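Local coordinates for aldehyde dehydrogenase 12 (Zea mays, PDB 6D97) that catalyses the NAD+-dependent oxidation of L-glutamate gamma-semialdehyde to glutamate, the last step of proline catabolism in plants, at the nicotinamide-adenine-dinucleotide site. Coordinates in Å, arbitrary orientation; residue numbers count along the deposited sequence, not the author numbering.

The nicotinamide-adenine-dinucleotide site. Residues 195-198, 222-224, 255, 258-259, 272-275, 278, 281-282, 368. With NAD (nicotinamide-adenine-dinucleotide), chain B.
This is the NAD-binding pocket of the Rossmann-type cofactor domain of an aldehyde dehydrogenase. It lies over the ends of strands 191-196, 218-223 and 269-273, between helices 255-265 and 276-285. The modelled part of the cofactor, which is partly occupied, comprises the adenosine and both phosphates.

The adenine is held between two aliphatic groups. Gly255 CA lies over one face of the five-membered ring of NAD, 3.4 Å from the centroid. Val278 CG1, anti to the backbone N, covers the opposite face of this NAD ring at 3.5 Å from the centroid. Ile195 CD1, Met258 CB and the Leu282 methyls line the six-membered ring.

Asn259 reads the exocyclic amine. NAD N6A donates to Asn259 OD1 at 2.8 Å, in the carbonyl plane and on a lone pair (161° at H). Lys281 NZ reaches Asn259 OD1 from above that plane, at 3.2 Å. This second donor probably fixes the amide rotation and may polarise its carbonyl.

Lys222 grips the ribose. Its chain starts anti to the backbone N (chi1 -176°) and bends at chi2 and chi4, bringing Lys222 NZ to the 2'-hydroxyl NAD O2B at 2.8 Å. Its bond to the 3'-hydroxyl O3B is weak. NAD O3B donates to the backbone Thr196 O at 3.1 Å, approaching from above the carbonyl plane.

Ser275 anchors the adenosine-side phosphate with two donors to NAD O1A: the backbone Ser275 N at 2.8 Å and the hydroxyl Ser275 OG at 2.5 Å. OG sits between the backbone N and carbonyl carbon (chi1 64°); this rotamer turns OG towards NAD O1A, beside the bond already made by the backbone N. The Phe272 ring turns its edge to O1A. A water joins O2N of the other phosphate to Asp224 OD2.

Ser275 immediately precedes helix 276-285, whose N-terminal end may help balance the phosphate charge. Gly255 starts helix 255-265, and Asn259 follows one turn later on that helix beside the adenine.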
loop_
_atom_site.group_PDB
_atom_site.type_symbol
_atom_site.label_atom_id
_atom_site.label_comp_id
_atom_site.label_asym_id
_atom_site.label_seq_id
_atom_site.Cartn_x
_atom_site.Cartn_y
_atom_site.Cartn_z
ATOM N N ILE A 195 -4.345 -9.152 -27.982
ATOM C CA ILE A 195 -4.872 -8.744 -29.279
ATOM C C ILE A 195 -4.977 -7.222 -29.281
ATOM O O ILE A 195 -5.700 -6.649 -28.457
ATOM C CB ILE A 195 -6.243 -9.385 -29.556
ATOM C CG1 ILE A 195 -6.163 -10.908 -29.401
ATOM C CG2 ILE A 195 -6.737 -9.002 -30.934
ATOM C CD1 ILE A 195 -7.502 -11.599 -29.452
ATOM N N THR A 196 -4.263 -6.570 -30.194
ATOM C CA THR A 196 -4.160 -5.119 -30.228
ATOM C C THR A 196 -4.445 -4.574 -31.621
ATOM O O THR A 196 -4.319 -5.295 -32.617
ATOM C CB THR A 196 -2.769 -4.655 -29.766
ATOM O OG1 THR A 196 -1.806 -4.905 -30.794
ATOM C CG2 THR A 196 -2.359 -5.380 -28.505
ATOM N N PRO A 197 -4.827 -3.278 -31.726
ATOM C CA PRO A 197 -5.307 -2.749 -33.009
ATOM C C PRO A 197 -4.249 -2.026 -33.830
ATOM O O PRO A 197 -3.050 -2.095 -33.540
ATOM C CB PRO A 197 -6.406 -1.778 -32.570
ATOM C CG PRO A 197 -5.835 -1.183 -31.314
ATOM C CD PRO A 197 -5.001 -2.281 -30.652
ATOM N N PHE A 198 -4.702 -1.301 -34.854
ATOM C CA PHE A 198 -3.786 -0.737 -35.837
ATOM C C PHE A 198 -3.147 0.566 -35.377
ATOM O O PHE A 198 -2.032 0.885 -35.807
ATOM C CB PHE A 198 -4.520 -0.496 -37.159
ATOM C CG PHE A 198 -5.375 0.744 -37.162
ATOM C CD1 PHE A 198 -6.679 0.702 -36.696
ATOM C CD2 PHE A 198 -4.872 1.953 -37.624
ATOM C CE1 PHE A 198 -7.462 1.835 -36.693
ATOM C CE2 PHE A 198 -5.652 3.090 -37.621
ATOM C CZ PHE A 198 -6.948 3.031 -37.156
ATOM N N LYS A 222 -1.014 -11.001 -30.862
ATOM C CA LYS A 222 -1.556 -10.768 -32.193
ATOM C C LYS A 222 -1.767 -9.272 -32.377
ATOM O O LYS A 222 -2.507 -8.646 -31.609
ATOM C CB LYS A 222 -2.866 -11.532 -32.395
ATOM C CG LYS A 222 -3.445 -11.429 -33.795
ATOM C CD LYS A 222 -4.848 -10.850 -33.756
ATOM C CE LYS A 222 -5.510 -10.887 -35.123
ATOM N NZ LYS A 222 -4.892 -9.912 -36.066
ATOM N N VAL A 223 -1.114 -8.706 -33.386
ATOM C CA VAL A 223 -1.266 -7.304 -33.753
ATOM C C VAL A 223 -1.915 -7.251 -35.127
ATOM O O VAL A 223 -1.648 -8.108 -35.978
ATOM C CB VAL A 223 0.089 -6.565 -33.744
ATOM C CG1 VAL A 223 -0.078 -5.096 -34.119
ATOM C CG2 VAL A 223 0.751 -6.703 -32.376
ATOM N N ASP A 224 -2.795 -6.266 -35.323
ATOM C CA ASP A 224 -3.440 -6.023 -36.607
ATOM C C ASP A 224 -2.426 -6.113 -37.734
ATOM O O ASP A 224 -1.393 -5.435 -37.713
ATOM C CB ASP A 224 -4.110 -4.644 -36.605
ATOM C CG ASP A 224 -5.076 -4.461 -37.767
ATOM O OD1 ASP A 224 -4.648 -4.547 -38.940
ATOM O OD2 ASP A 224 -6.277 -4.246 -37.503
ATOM N N GLY A 255 -9.128 -11.685 -37.935
ATOM C CA GLY A 255 -9.811 -11.831 -36.661
ATOM C C GLY A 255 -10.454 -13.193 -36.486
ATOM O O GLY A 255 -10.494 -13.732 -35.378
ATOM N N MET A 258 -7.914 -15.860 -35.331
ATOM C CA MET A 258 -7.558 -15.599 -33.941
ATOM C C MET A 258 -8.687 -16.010 -33.005
ATOM O O MET A 258 -8.440 -16.494 -31.893
ATOM C CB MET A 258 -7.215 -14.122 -33.750
ATOM C CG MET A 258 -6.565 -13.815 -32.407
ATOM S SD MET A 258 -5.015 -14.718 -32.195
ATOM C CE MET A 258 -4.658 -14.386 -30.474
ATOM N N ASN A 259 -9.935 -15.822 -33.441
ATOM C CA ASN A 259 -11.077 -16.266 -32.653
ATOM C C ASN A 259 -11.037 -17.773 -32.445
ATOM O O ASN A 259 -11.244 -18.265 -31.329
ATOM C CB ASN A 259 -12.378 -15.852 -33.342
ATOM C CG ASN A 259 -13.462 -15.452 -32.359
ATOM O OD1 ASN A 259 -14.137 -14.441 -32.546
ATOM N ND2 ASN A 259 -13.631 -16.241 -31.302
ATOM N N PHE A 272 -7.751 -7.872 -24.805
ATOM C CA PHE A 272 -8.204 -7.373 -26.092
ATOM C C PHE A 272 -8.263 -5.856 -26.070
ATOM O O PHE A 272 -8.864 -5.262 -25.170
ATOM C CB PHE A 272 -9.574 -7.923 -26.475
ATOM C CG PHE A 272 -10.097 -7.348 -27.755
ATOM C CD1 PHE A 272 -9.667 -7.846 -28.972
ATOM C CD2 PHE A 272 -10.992 -6.289 -27.745
ATOM C CE1 PHE A 272 -10.125 -7.312 -30.152
ATOM C CE2 PHE A 272 -11.458 -5.752 -28.923
ATOM C CZ PHE A 272 -11.024 -6.263 -30.128
ATOM N N THR A 273 -7.664 -5.240 -27.084
ATOM C CA THR A 273 -7.777 -3.808 -27.319
ATOM C C THR A 273 -8.236 -3.609 -28.753
ATOM O O THR A 273 -7.548 -4.029 -29.688
ATOM C CB THR A 273 -6.445 -3.097 -27.079
ATOM O OG1 THR A 273 -5.978 -3.388 -25.757
ATOM C CG2 THR A 273 -6.629 -1.603 -27.220
ATOM N N GLY A 274 -9.396 -2.983 -28.928
ATOM C CA GLY A 274 -9.923 -2.780 -30.270
ATOM C C GLY A 274 -11.359 -2.298 -30.236
ATOM O O GLY A 274 -11.789 -1.650 -29.277
ATOM N N SER A 275 -12.098 -2.633 -31.291
ATOM C CA SER A 275 -13.465 -2.146 -31.430
ATOM C C SER A 275 -14.378 -2.738 -30.357
ATOM O O SER A 275 -14.153 -3.843 -29.855
ATOM C CB SER A 275 -14.014 -2.478 -32.817
ATOM O OG SER A 275 -14.113 -3.880 -33.000
ATOM N N VAL A 278 -16.013 -6.223 -31.425
ATOM C CA VAL A 278 -15.221 -7.437 -31.239
ATOM C C VAL A 278 -15.024 -7.730 -29.756
ATOM O O VAL A 278 -14.993 -8.893 -29.338
ATOM C CB VAL A 278 -13.875 -7.310 -31.975
ATOM C CG1 VAL A 278 -13.024 -8.541 -31.743
ATOM C CG2 VAL A 278 -14.092 -7.086 -33.463
ATOM N N LYS A 281 -18.124 -9.527 -28.439
ATOM C CA LYS A 281 -18.162 -10.876 -28.997
ATOM C C LYS A 281 -17.155 -11.781 -28.298
ATOM O O LYS A 281 -17.479 -12.911 -27.914
ATOM C CB LYS A 281 -17.886 -10.829 -30.500
ATOM C CG LYS A 281 -18.012 -12.170 -31.203
ATOM C CD LYS A 281 -17.268 -12.156 -32.530
ATOM C CE LYS A 281 -17.555 -13.404 -33.345
ATOM N NZ LYS A 281 -17.310 -14.635 -32.551
ATOM N N LEU A 282 -15.922 -11.295 -28.124
ATOM C CA LEU A 282 -14.909 -12.081 -27.427
ATOM C C LEU A 282 -15.282 -12.291 -25.965
ATOM O O LEU A 282 -15.068 -13.378 -25.415
ATOM C CB LEU A 282 -13.541 -11.407 -27.534
ATOM C CG LEU A 282 -12.808 -11.510 -28.873
ATOM C CD1 LEU A 282 -11.336 -11.173 -28.704
ATOM C CD2 LEU A 282 -12.970 -12.904 -29.441
ATOM N N THR A 368 -9.818 2.832 -40.952
ATOM C CA THR A 368 -11.002 2.025 -40.686
ATOM C C THR A 368 -12.317 2.740 -40.975
ATOM O O THR A 368 -13.381 2.175 -40.691
ATOM C CB THR A 368 -11.007 1.522 -39.236
ATOM O OG1 THR A 368 -10.981 2.637 -38.337
ATOM C CG2 THR A 368 -9.809 0.627 -38.979
HETATM P PA NAD B . -10.817 -4.274 -34.131
HETATM O O1A NAD B . -11.820 -4.804 -33.056
HETATM O O2A NAD B . -11.221 -4.181 -35.520
HETATM O O5B NAD B . -9.572 -5.021 -34.402
HETATM C C5B NAD B . -8.561 -5.067 -33.423
HETATM C C4B NAD B . -7.818 -6.397 -33.363
HETATM O O4B NAD B . -8.656 -7.480 -33.001
HETATM C C3B NAD B . -7.116 -6.744 -34.636
HETATM O O3B NAD B . -5.895 -7.321 -34.379
HETATM C C2B NAD B . -8.035 -7.708 -35.252
HETATM O O2B NAD B . -7.363 -8.552 -36.106
HETATM C C1B NAD B . -8.557 -8.405 -34.052
HETATM N N9A NAD B . -9.838 -9.059 -34.221
HETATM C C8A NAD B . -10.936 -8.628 -34.942
HETATM N N7A NAD B . -11.925 -9.519 -34.809
HETATM C C5A NAD B . -11.508 -10.557 -33.983
HETATM C C6A NAD B . -12.086 -11.717 -33.502
HETATM N N6A NAD B . -13.435 -12.043 -33.873
HETATM N N1A NAD B . -11.394 -12.536 -32.696
HETATM C C2A NAD B . -10.118 -12.257 -32.326
HETATM N N3A NAD B . -9.515 -11.126 -32.777
HETATM C C4A NAD B . -10.175 -10.276 -33.590
HETATM O O3 NAD B . -10.261 -2.921 -34.001
HETATM P PN NAD B . -10.473 -1.705 -35.001
HETATM O O1N NAD B . -9.872 -0.494 -34.200
HETATM O O2N NAD B . -9.671 -1.879 -36.258
HETATM O O5D NAD B . -11.912 -1.399 -35.318
HETATM O O HOH W 1 -7.251 -2.669 -35.604
#